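Local coordinates for oxysterol-binding protein homolog 3 (PDB 4IC4) that carries lipids between membranes through the cytosol, in phosphoinositide-coupled transport that helps maintain intracellular sterol distribution, with this chain forming its OSBP-related, phosphatidylinositol 4-phosphate-binding domain, at residues V289-P292 and K293-G297; T299-T302 and A303-E307; K366-K369 and N370-K373; E383-K387 and H388-D392. All coordinates share one frame; numbering follows the deposited sequence.

All four are local contacts, each within one continuous run of the chain. Contacts 1 and 2 have centres about 12 Å apart, and CG1 of Val289 rests 3.6 Å from CB of Ala303, so the turn at 289-297 packs on the following helix. Contact 3, a hairpin, sits across the chain's centre, about 38 Å from contact 1 and about 29 Å from contact 2 between centres. Contact 4, centred about 24 Å from contact 3, lies away from the lipid site. The phosphatidylinositol 4-phosphate site is approached, not touched: the side chain of Tyr296 is about 9 Å from that of Lys118, and that of Trp372 about 10 Å from that of His146.

Contact 1. Residues V289-P292 and K293-G297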
loop_
_atom_site.group_PDB
_atom_site.type_symbol
_atom_site.label_atom_id
_atom_site.label_comp_id
_atom_site.label_asym_id
_atom_site.label_seq_id
_atom_site.Cartn_x
_atom_site.Cartn_y
_atom_site.Cartn_z
ATOM N N VAL A 289 -15.438 -7.199 -0.314
ATOM C CA VAL A 289 -16.731 -6.714 0.152
ATOM C C VAL A 289 -17.797 -7.367 -0.723
ATOM O O VAL A 289 -17.491 -7.920 -1.782
ATOM C CB VAL A 289 -16.864 -5.183 0.003
ATOM C CG1 VAL A 289 -15.887 -4.488 0.935
ATOM C CG2 VAL A 289 -16.605 -4.770 -1.449
ATOM N N SER A 290 -19.044 -7.305 -0.278
ATOM C CA SER A 290 -20.139 -7.878 -1.046
ATOM C C SER A 290 -20.329 -7.067 -2.326
ATOM O O SER A 290 -20.145 -5.843 -2.325
ATOM C CB SER A 290 -21.425 -7.858 -0.220
ATOM O OG SER A 290 -21.778 -6.537 0.146
ATOM N N ASN A 291 -20.686 -7.744 -3.414
ATOM C CA ASN A 291 -20.904 -7.087 -4.702
ATOM C C ASN A 291 -19.741 -6.151 -5.019
ATOM O O ASN A 291 -19.939 -4.963 -5.277
ATOM C CB ASN A 291 -22.210 -6.291 -4.654
ATOM C CG ASN A 291 -23.391 -7.145 -4.249
ATOM O OD1 ASN A 291 -24.154 -6.787 -3.351
ATOM N ND2 ASN A 291 -23.548 -8.284 -4.910
ATOM N N PRO A 292 -18.511 -6.685 -5.022
ATOM C CA PRO A 292 -17.291 -5.918 -5.294
ATOM C C PRO A 292 -17.228 -5.140 -6.603
ATOM O O PRO A 292 -16.537 -4.126 -6.688
ATOM C CB PRO A 292 -16.192 -6.973 -5.194
ATOM C CG PRO A 292 -16.894 -8.228 -5.633
ATOM C CD PRO A 292 -18.201 -8.123 -4.898
ATOM N N LYS A 293 -17.944 -5.604 -7.621
ATOM C CA LYS A 293 -17.932 -4.923 -8.907
ATOM C C LYS A 293 -18.487 -3.512 -8.768
ATOM O O LYS A 293 -18.104 -2.606 -9.509
ATOM C CB LYS A 293 -18.759 -5.706 -9.931
ATOM C CG LYS A 293 -18.727 -5.110 -11.324
ATOM C CD LYS A 293 -19.462 -5.989 -12.325
ATOM C CE LYS A 293 -19.331 -5.435 -13.734
ATOM N NZ LYS A 293 -19.979 -6.317 -14.743
ATOM N N LYS A 294 -19.379 -3.331 -7.800
ATOM C CA LYS A 294 -20.005 -2.036 -7.571
ATOM C C LYS A 294 -19.303 -1.243 -6.480
ATOM O O LYS A 294 -19.711 -0.127 -6.162
ATOM C CB LYS A 294 -21.470 -2.230 -7.179
ATOM C CG LYS A 294 -22.286 -3.012 -8.199
ATOM C CD LYS A 294 -23.716 -3.196 -7.726
ATOM C CE LYS A 294 -24.533 -3.968 -8.747
ATOM N NZ LYS A 294 -24.551 -3.278 -10.067
ATOM N N LYS A 295 -18.246 -1.820 -5.913
ATOM C CA LYS A 295 -17.511 -1.168 -4.839
ATOM C C LYS A 295 -15.995 -1.136 -5.036
ATOM O O LYS A 295 -15.233 -1.448 -4.115
ATOM C CB LYS A 295 -17.854 -1.841 -3.508
ATOM C CG LYS A 295 -19.341 -1.835 -3.183
ATOM C CD LYS A 295 -19.636 -2.594 -1.897
ATOM C CE LYS A 295 -21.134 -2.722 -1.668
ATOM N NZ LYS A 295 -21.796 -3.413 -2.804
ATOM N N TYR A 296 -15.567 -0.773 -6.243
ATOM C CA TYR A 296 -14.147 -0.646 -6.568
ATOM C C TYR A 296 -13.317 -1.921 -6.427
ATOM O O TYR A 296 -12.091 -1.865 -6.501
ATOM C CB TYR A 296 -13.515 0.437 -5.684
ATOM C CG TYR A 296 -14.214 1.777 -5.732
ATOM C CD1 TYR A 296 -13.986 2.662 -6.785
ATOM C CD2 TYR A 296 -15.107 2.153 -4.732
ATOM C CE1 TYR A 296 -14.628 3.892 -6.843
ATOM C CE2 TYR A 296 -15.764 3.386 -4.782
ATOM C CZ TYR A 296 -15.515 4.247 -5.841
ATOM O OH TYR A 296 -16.145 5.466 -5.904
ATOM N N GLY A 297 -13.969 -3.061 -6.227
ATOM C CA GLY A 297 -13.226 -4.302 -6.072
ATOM C C GLY A 297 -12.472 -4.364 -4.753
ATOM O O GLY A 297 -11.541 -5.150 -4.594
HETATM O O HOH W 1 -24.225 -4.305 -1.576
#
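Lys295 folds its side chain back over the turn that precedes it, and its ammonium group lands on the backbone. NZ of Lys295 donates to the carbonyl O of Ser290 at 3.0 Å, standing above that carbonyl's plane rather than on a lone pair, and makes a second, weak bond to O of Asn291. A water lies 2.9 Å from NZ of Lys295 and accepts from it. The same water donates to OD1 of Asn291, bridging the two side chains. The charged end is thus held by backbone and water together. The aliphatic part does separate work, with CB and CD of Lys295 both passing 3.8 Å from CG2 of Val289. A bend at the last torsion (chi4 58°), after a straight run from CB to CE, brings NZ back onto the Ser290 carbonyl.

The backbone underneath sets this up. Lys294 N donates to Asn291 O at 3.1 Å and Lys295 N to Pro292 O at 3.0 Å, two bonds that wind a short 3-10 turn and present Lys295 to the carbonyls behind it. Gly297 N closes a wider loop onto Pro292 O at 2.8 Å, reaching it from the face opposite Lys295 N. Tyr296 and Gly297 have positive phi (61° and 71°), carrying the chain away from the turn.

Outward from the turn, Tyr296 meets the ring of Phe298 and touches Pro68, while Lys294 bonds through its backbone to Ala37. The whole piece is a compact loop at the edge of the domain, spanning the gap between strand 281-284 and helix 300-305.

Contact 2. Residues T299-T302 and A303-E307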
loop_
_atom_site.group_PDB
_atom_site.type_symbol
_atom_site.label_atom_id
_atom_site.label_comp_id
_atom_site.label_asym_id
_atom_site.label_seq_id
_atom_site.Cartn_x
_atom_site.Cartn_y
_atom_site.Cartn_z
ATOM N N THR A 299 -11.286 -4.967 -0.863
ATOM C CA THR A 299 -11.280 -6.113 0.039
ATOM C C THR A 299 -11.950 -5.558 1.295
ATOM O O THR A 299 -12.177 -4.346 1.401
ATOM C CB THR A 299 -9.854 -6.576 0.448
ATOM O OG1 THR A 299 -9.264 -5.617 1.340
ATOM C CG2 THR A 299 -8.970 -6.752 -0.774
ATOM N N LYS A 300 -12.285 -6.424 2.241
ATOM C CA LYS A 300 -12.882 -5.936 3.472
ATOM C C LYS A 300 -11.868 -5.034 4.167
ATOM O O LYS A 300 -12.233 -4.025 4.761
ATOM C CB LYS A 300 -13.282 -7.098 4.382
ATOM C CG LYS A 300 -14.536 -7.801 3.910
ATOM C CD LYS A 300 -14.941 -8.928 4.841
ATOM C CE LYS A 300 -16.222 -9.587 4.355
ATOM N NZ LYS A 300 -16.633 -10.708 5.243
ATOM N N PHE A 301 -10.590 -5.392 4.067
ATOM C CA PHE A 301 -9.530 -4.601 4.689
ATOM C C PHE A 301 -9.503 -3.202 4.061
ATOM O O PHE A 301 -9.387 -2.199 4.768
ATOM C CB PHE A 301 -8.173 -5.294 4.496
ATOM C CG PHE A 301 -7.052 -4.693 5.309
ATOM C CD1 PHE A 301 -6.920 -4.981 6.665
ATOM C CD2 PHE A 301 -6.115 -3.855 4.712
ATOM C CE1 PHE A 301 -5.869 -4.448 7.414
ATOM C CE2 PHE A 301 -5.056 -3.317 5.459
ATOM C CZ PHE A 301 -4.936 -3.617 6.807
ATOM N N THR A 302 -9.620 -3.133 2.738
ATOM C CA THR A 302 -9.614 -1.838 2.060
ATOM C C THR A 302 -10.782 -0.986 2.548
ATOM O O THR A 302 -10.628 0.202 2.829
ATOM C CB THR A 302 -9.776 -1.979 0.535
ATOM O OG1 THR A 302 -8.972 -3.063 0.058
ATOM C CG2 THR A 302 -9.349 -0.685 -0.161
ATOM N N ALA A 303 -11.956 -1.605 2.634
ATOM C CA ALA A 303 -13.161 -0.913 3.066
ATOM C C ALA A 303 -13.067 -0.374 4.485
ATOM O O ALA A 303 -13.768 0.573 4.845
ATOM C CB ALA A 303 -14.361 -1.847 2.938
ATOM N N ASN A 304 -12.194 -0.975 5.288
ATOM C CA ASN A 304 -12.024 -0.561 6.672
ATOM C C ASN A 304 -10.974 0.517 6.895
ATOM O O ASN A 304 -10.918 1.115 7.966
ATOM C CB ASN A 304 -11.697 -1.781 7.537
ATOM C CG ASN A 304 -12.894 -2.688 7.722
ATOM O OD1 ASN A 304 -14.033 -2.222 7.712
ATOM N ND2 ASN A 304 -12.647 -3.980 7.913
ATOM N N LEU A 305 -10.158 0.773 5.877
ATOM C CA LEU A 305 -9.094 1.766 5.978
ATOM C C LEU A 305 -9.553 3.174 6.341
ATOM O O LEU A 305 -8.948 3.837 7.190
ATOM C CB LEU A 305 -8.319 1.828 4.655
ATOM C CG LEU A 305 -7.438 0.630 4.291
ATOM C CD1 LEU A 305 -7.036 0.738 2.830
ATOM C CD2 LEU A 305 -6.212 0.581 5.200
ATOM N N ASN A 306 -10.623 3.631 5.700
ATOM C CA ASN A 306 -11.105 4.988 5.925
ATOM C C ASN A 306 -12.191 5.128 6.978
ATOM O O ASN A 306 -12.842 6.172 7.056
ATOM C CB ASN A 306 -11.604 5.588 4.606
ATOM C CG ASN A 306 -11.490 7.103 4.569
ATOM O OD1 ASN A 306 -12.364 7.795 4.036
ATOM N ND2 ASN A 306 -10.402 7.625 5.121
ATOM N N GLU A 307 -12.386 4.100 7.796
ATOM C CA GLU A 307 -13.403 4.180 8.839
ATOM C C GLU A 307 -12.848 4.729 10.147
ATOM O O GLU A 307 -11.722 4.417 10.545
ATOM C CB GLU A 307 -14.020 2.803 9.113
ATOM C CG GLU A 307 -15.047 2.833 10.252
ATOM C CD GLU A 307 -15.693 1.488 10.538
ATOM O OE1 GLU A 307 -15.034 0.444 10.370
ATOM O OE2 GLU A 307 -16.871 1.480 10.955
HETATM O O HOH W 2 -11.971 2.589 3.432
#
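Leu305 turns back over the preceding turn of its helix and meets Phe301 and Thr302. CB of Leu305 lies 3.4 Å from O of Thr302. CG of Leu305 sits 3.5 Å from the carbonyl oxygens of both Phe301 and Thr302, and there the chain forks. CD1 of Leu305 goes to Thr302, 4.0 Å from its CG2, while CD2 reaches CE2 of the Phe301 ring at 4.1 Å, approaching it obliquely. The phenylalanine ring swings out with CG anti to the backbone N (chi1 -170°), which carries it onto strand 127-132, where it touches Leu130 and Arg132; Leu305 reaches Phe128 on the same strand.

This is a single short helix, 300-305, with Thr299 at its N-cap. Across the first turn, Thr299 N donates to OG1 of Thr302 at 3.1 Å, and that hydroxyl also pairs with Glu77. Ala303 N bonds to Thr299 O in the regular i to i+4 manner, with an N-H...O angle of 164°. Farther along, the i+4 bonds of Asn304 N to Lys300 O and Leu305 N to Phe301 O are weak, and the same donors bond better to Phe301 O and Thr302 O, consistent with a tightening toward 3-10 geometry. Asn304 OD1 accepts from Asn32 N, and a water accepts from Asn306 N and lies 2.8 Å from O of Thr302.

Contact 3. Residues K366-K369 and N370-K373; sequences KVSK and NEWK
The indole of Trp372 takes Lys366 over one face. CB of Lys366 stands 3.8 Å from the centroid of the six-membered ring of Trp372, only 10° off the ring normal, a CH-pi contact. Lys366 N lies over the same ring, 3.4 Å from CE3 of Trp372. Farther out, CG of Lys366 lies 4.0 Å from NE1 of Trp372, and CD hangs between NE1 and CZ2. Because CG of Lys366 is anti to its backbone N (chi1 -167°) and the chain is extended beyond it, the methylenes cross the indole and the ammonium group travels on past it.

The two residues form a non-hydrogen-bonded antiparallel pair in the hairpin of strands 364-368 and 371-374, closed by a type II turn from Ser368 to Glu371. Register slips by one at a classic beta bulge: Val367 N donates to Glu371 O at 2.9 Å, while Ser368 N makes a weak bond to the same oxygen. In return Glu371 N bonds to Ser368 O at 3.3 Å. Beside the bulge CG2 of Val367 packs 3.6 Å from CB of Lys373. The hairpin is tied to the larger strand array by Trp372 N, which hydrogen-bonds to Thr165 OG1, and by a long, weak ion pair between Glu371 and Arg186.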
loop_
_atom_site.group_PDB
_atom_site.type_symbol
_atom_site.label_atom_id
_atom_site.label_comp_id
_atom_site.label_asym_id
_atom_site.label_seq_id
_atom_site.Cartn_x
_atom_site.Cartn_y
_atom_site.Cartn_z
ATOM N N LYS A 366 14.779 12.459 7.594
ATOM C CA LYS A 366 15.564 11.952 6.478
ATOM C C LYS A 366 16.946 11.529 6.965
ATOM O O LYS A 366 17.668 12.322 7.567
ATOM C CB LYS A 366 15.683 13.031 5.400
ATOM C CG LYS A 366 16.214 12.528 4.068
ATOM C CD LYS A 366 16.104 13.600 2.996
ATOM C CE LYS A 366 16.517 13.065 1.633
ATOM N NZ LYS A 366 16.333 14.084 0.562
ATOM N N VAL A 367 17.302 10.273 6.709
ATOM C CA VAL A 367 18.595 9.743 7.127
ATOM C C VAL A 367 19.572 9.667 5.957
ATOM O O VAL A 367 20.788 9.624 6.153
ATOM C CB VAL A 367 18.441 8.338 7.750
ATOM C CG1 VAL A 367 19.800 7.799 8.179
ATOM C CG2 VAL A 367 17.505 8.405 8.943
ATOM N N SER A 368 19.035 9.653 4.742
ATOM C CA SER A 368 19.858 9.596 3.540
ATOM C C SER A 368 18.973 9.787 2.320
ATOM O O SER A 368 17.778 10.052 2.447
ATOM C CB SER A 368 20.567 8.243 3.440
ATOM O OG SER A 368 19.637 7.201 3.185
ATOM N N LYS A 369 19.561 9.664 1.136
ATOM C CA LYS A 369 18.790 9.799 -0.089
ATOM C C LYS A 369 17.849 8.608 -0.193
ATOM O O LYS A 369 18.284 7.457 -0.136
ATOM C CB LYS A 369 19.702 9.819 -1.318
ATOM C CG LYS A 369 20.290 11.171 -1.660
ATOM C CD LYS A 369 20.919 11.129 -3.046
ATOM C CE LYS A 369 21.386 12.501 -3.492
ATOM N NZ LYS A 369 21.836 12.478 -4.910
ATOM N N ASN A 370 16.560 8.891 -0.334
ATOM C CA ASN A 370 15.556 7.847 -0.465
ATOM C C ASN A 370 15.375 7.017 0.801
ATOM O O ASN A 370 14.952 5.866 0.732
ATOM C CB ASN A 370 15.919 6.924 -1.631
ATOM C CG ASN A 370 16.275 7.694 -2.887
ATOM O OD1 ASN A 370 15.480 8.489 -3.388
ATOM N ND2 ASN A 370 17.477 7.462 -3.403
ATOM N N GLU A 371 15.684 7.594 1.958
ATOM C CA GLU A 371 15.528 6.861 3.208
ATOM C C GLU A 371 15.130 7.755 4.379
ATOM O O GLU A 371 15.895 8.625 4.793
ATOM C CB GLU A 371 16.829 6.131 3.547
ATOM C CG GLU A 371 16.637 4.702 4.014
ATOM C CD GLU A 371 16.157 3.786 2.902
ATOM O OE1 GLU A 371 16.881 3.635 1.894
ATOM O OE2 GLU A 371 15.056 3.215 3.036
ATOM N N TRP A 372 13.924 7.540 4.899
ATOM C CA TRP A 372 13.426 8.292 6.044
ATOM C C TRP A 372 13.255 7.316 7.201
ATOM O O TRP A 372 13.099 6.112 6.988
ATOM C CB TRP A 372 12.090 8.962 5.718
ATOM C CG TRP A 372 12.218 10.131 4.784
ATOM C CD1 TRP A 372 12.572 10.095 3.464
ATOM C CD2 TRP A 372 12.004 11.511 5.104
ATOM N NE1 TRP A 372 12.593 11.367 2.943
ATOM C CE2 TRP A 372 12.248 12.256 3.926
ATOM C CE3 TRP A 372 11.631 12.191 6.271
ATOM C CZ2 TRP A 372 12.130 13.652 3.883
ATOM C CZ3 TRP A 372 11.515 13.580 6.228
ATOM C CH2 TRP A 372 11.764 14.293 5.040
ATOM N N LYS A 373 13.274 7.837 8.421
ATOM C CA LYS A 373 13.159 6.997 9.605
ATOM C C LYS A 373 12.233 7.600 10.654
ATOM O O LYS A 373 12.224 8.811 10.873
ATOM C CB LYS A 373 14.562 6.779 10.190
ATOM C CG LYS A 373 14.647 5.922 11.439
ATOM C CD LYS A 373 16.111 5.681 11.791
ATOM C CE LYS A 373 16.274 4.894 13.082
ATOM N NZ LYS A 373 15.786 5.654 14.267
#

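Contact 4. Residues E383-K387 and H388-D392; sequences ERRKK and HDWSD
The charged contacts centre on Arg384, which grips Asp392 end-on. NH1 of Arg384 donates to OD2 of Asp392 at 2.9 Å, and NH2 to OD1 at 2.8 Å, each on a syn lone pair, with the carboxylate and guanidinium planes within 9° of each other. NH2 of Arg384 spends a second bond on the carbonyl O of Asp389 at 2.9 Å, tilted somewhat from both planes, and NE bonds to Lys379 O. These partners probably fix the rotation of the guanidinium group. OD2 of Asp389 lies over one face of it, close enough only for charge to matter, and forms its own salt bridge with Lys379.

Apolar contact comes from Trp390. CB of Arg384 lies over the face of its six-membered ring, 4.2 Å from the centroid, and CZ2 of Trp390 reaches CA of Arg385 at 3.6 Å. Turned by chi1 -42°, with CG anti to the carbonyl carbon, the indole comes back against the last turn of the helix. Its other neighbours include the ring of Tyr381 and Tyr363. Arg385 itself sends its guanidinium elsewhere, to Glu129 and to O of Ile311.

One water ties the polar edges together: it donates to O of Arg385 at 2.8 Å, accepts from NE1 of Trp390 and is hydrogen-bonded to ND1 of His388.

In the backbone, Asp389 N bonds to Arg384 O at 3.0 Å, with a nearly linear N-H...O (172°), and His388 N bonds weakly to Arg385 O. With His388 at positive phi as the C-prime residue, this is a Schellman motif, the C-terminal cap of helix 381-386.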
loop_
_atom_site.group_PDB
_atom_site.type_symbol
_atom_site.label_atom_id
_atom_site.label_comp_id
_atom_site.label_asym_id
_atom_site.label_seq_id
_atom_site.Cartn_x
_atom_site.Cartn_y
_atom_site.Cartn_z
ATOM N N GLU A 383 3.846 8.880 20.989
ATOM C CA GLU A 383 3.902 9.537 22.289
ATOM C C GLU A 383 2.922 10.711 22.314
ATOM O O GLU A 383 2.211 10.912 23.300
ATOM C CB GLU A 383 5.325 10.008 22.609
ATOM C CG GLU A 383 6.245 8.885 23.076
ATOM C CD GLU A 383 5.682 8.135 24.276
ATOM O OE1 GLU A 383 5.398 8.781 25.307
ATOM O OE2 GLU A 383 5.520 6.902 24.187
ATOM N N ARG A 384 2.877 11.481 21.228
ATOM C CA ARG A 384 1.959 12.616 21.122
ATOM C C ARG A 384 0.509 12.143 21.229
ATOM O O ARG A 384 -0.311 12.744 21.918
ATOM C CB ARG A 384 2.121 13.312 19.765
ATOM C CG ARG A 384 3.344 14.203 19.587
ATOM C CD ARG A 384 3.522 14.475 18.088
ATOM N NE ARG A 384 4.533 15.477 17.748
ATOM C CZ ARG A 384 4.313 16.788 17.712
ATOM N NH1 ARG A 384 5.295 17.615 17.379
ATOM N NH2 ARG A 384 3.120 17.280 18.019
ATOM N N ARG A 385 0.201 11.061 20.526
ATOM C CA ARG A 385 -1.152 10.520 20.500
ATOM C C ARG A 385 -1.707 10.230 21.894
ATOM O O ARG A 385 -2.891 10.437 22.157
ATOM C CB ARG A 385 -1.172 9.243 19.660
ATOM C CG ARG A 385 -2.556 8.778 19.231
ATOM C CD ARG A 385 -2.440 7.485 18.440
ATOM N NE ARG A 385 -3.683 7.067 17.797
ATOM C CZ ARG A 385 -4.730 6.541 18.422
ATOM N NH1 ARG A 385 -4.713 6.358 19.738
ATOM N NH2 ARG A 385 -5.796 6.175 17.719
ATOM N N LYS A 386 -0.840 9.762 22.780
ATOM C CA LYS A 386 -1.235 9.422 24.142
ATOM C C LYS A 386 -1.806 10.620 24.900
ATOM O O LYS A 386 -2.635 10.457 25.797
ATOM C CB LYS A 386 -0.025 8.859 24.887
ATOM C CG LYS A 386 -0.352 7.914 26.026
ATOM C CD LYS A 386 0.896 7.146 26.445
ATOM C CE LYS A 386 1.514 6.410 25.256
ATOM N NZ LYS A 386 2.756 5.665 25.614
ATOM N N LYS A 387 -1.377 11.824 24.530
ATOM C CA LYS A 387 -1.845 13.028 25.205
ATOM C C LYS A 387 -2.481 14.066 24.282
ATOM O O LYS A 387 -2.596 15.234 24.652
ATOM C CB LYS A 387 -0.683 13.677 25.961
ATOM C CG LYS A 387 -0.031 12.774 27.001
ATOM C CD LYS A 387 1.142 13.465 27.684
ATOM C CE LYS A 387 2.250 13.802 26.696
ATOM N NZ LYS A 387 3.373 14.531 27.353
ATOM N N HIS A 388 -2.905 13.642 23.094
ATOM C CA HIS A 388 -3.515 14.550 22.121
ATOM C C HIS A 388 -2.613 15.771 21.906
ATOM O O HIS A 388 -3.100 16.892 21.765
ATOM C CB HIS A 388 -4.890 15.031 22.611
ATOM C CG HIS A 388 -5.817 13.929 23.025
ATOM N ND1 HIS A 388 -6.267 12.962 22.151
ATOM C CD2 HIS A 388 -6.400 13.658 24.217
ATOM C CE1 HIS A 388 -7.088 12.145 22.786
ATOM N NE2 HIS A 388 -7.188 12.546 24.041
ATOM N N ASP A 389 -1.301 15.547 21.882
ATOM C CA ASP A 389 -0.334 16.631 21.706
ATOM C C ASP A 389 -0.166 17.012 20.238
ATOM O O ASP A 389 0.827 16.654 19.596
ATOM C CB ASP A 389 1.011 16.213 22.319
ATOM C CG ASP A 389 2.077 17.287 22.195
ATOM O OD1 ASP A 389 1.724 18.483 22.147
ATOM O OD2 ASP A 389 3.275 16.930 22.165
ATOM N N TRP A 390 -1.145 17.753 19.721
ATOM C CA TRP A 390 -1.137 18.178 18.321
ATOM C C TRP A 390 -1.264 19.692 18.130
ATOM O O TRP A 390 -1.564 20.145 17.029
ATOM C CB TRP A 390 -2.295 17.527 17.559
ATOM C CG TRP A 390 -2.554 16.076 17.843
ATOM C CD1 TRP A 390 -3.684 15.546 18.401
ATOM C CD2 TRP A 390 -1.726 14.960 17.485
ATOM N NE1 TRP A 390 -3.618 14.177 18.403
ATOM C CE2 TRP A 390 -2.428 13.787 17.848
ATOM C CE3 TRP A 390 -0.463 14.835 16.889
ATOM C CZ2 TRP A 390 -1.910 12.502 17.631
ATOM C CZ3 TRP A 390 0.054 13.556 16.673
ATOM C CH2 TRP A 390 -0.673 12.405 17.045
ATOM N N SER A 391 -1.045 20.471 19.184
ATOM C CA SER A 391 -1.178 21.927 19.090
ATOM C C SER A 391 -0.300 22.613 18.047
ATOM O O SER A 391 -0.637 23.695 17.567
ATOM C CB SER A 391 -0.924 22.562 20.461
ATOM O OG SER A 391 -1.900 22.139 21.396
ATOM N N ASP A 392 0.820 21.989 17.698
ATOM C CA ASP A 392 1.744 22.555 16.722
ATOM C C ASP A 392 1.528 22.005 15.315
ATOM O O ASP A 392 2.312 22.275 14.404
ATOM C CB ASP A 392 3.185 22.295 17.167
ATOM C CG ASP A 392 3.497 20.816 17.306
ATOM O OD1 ASP A 392 2.630 20.064 17.803
ATOM O OD2 ASP A 392 4.614 20.406 16.929
HETATM O O HOH W 3 -4.490 11.838 20.405
#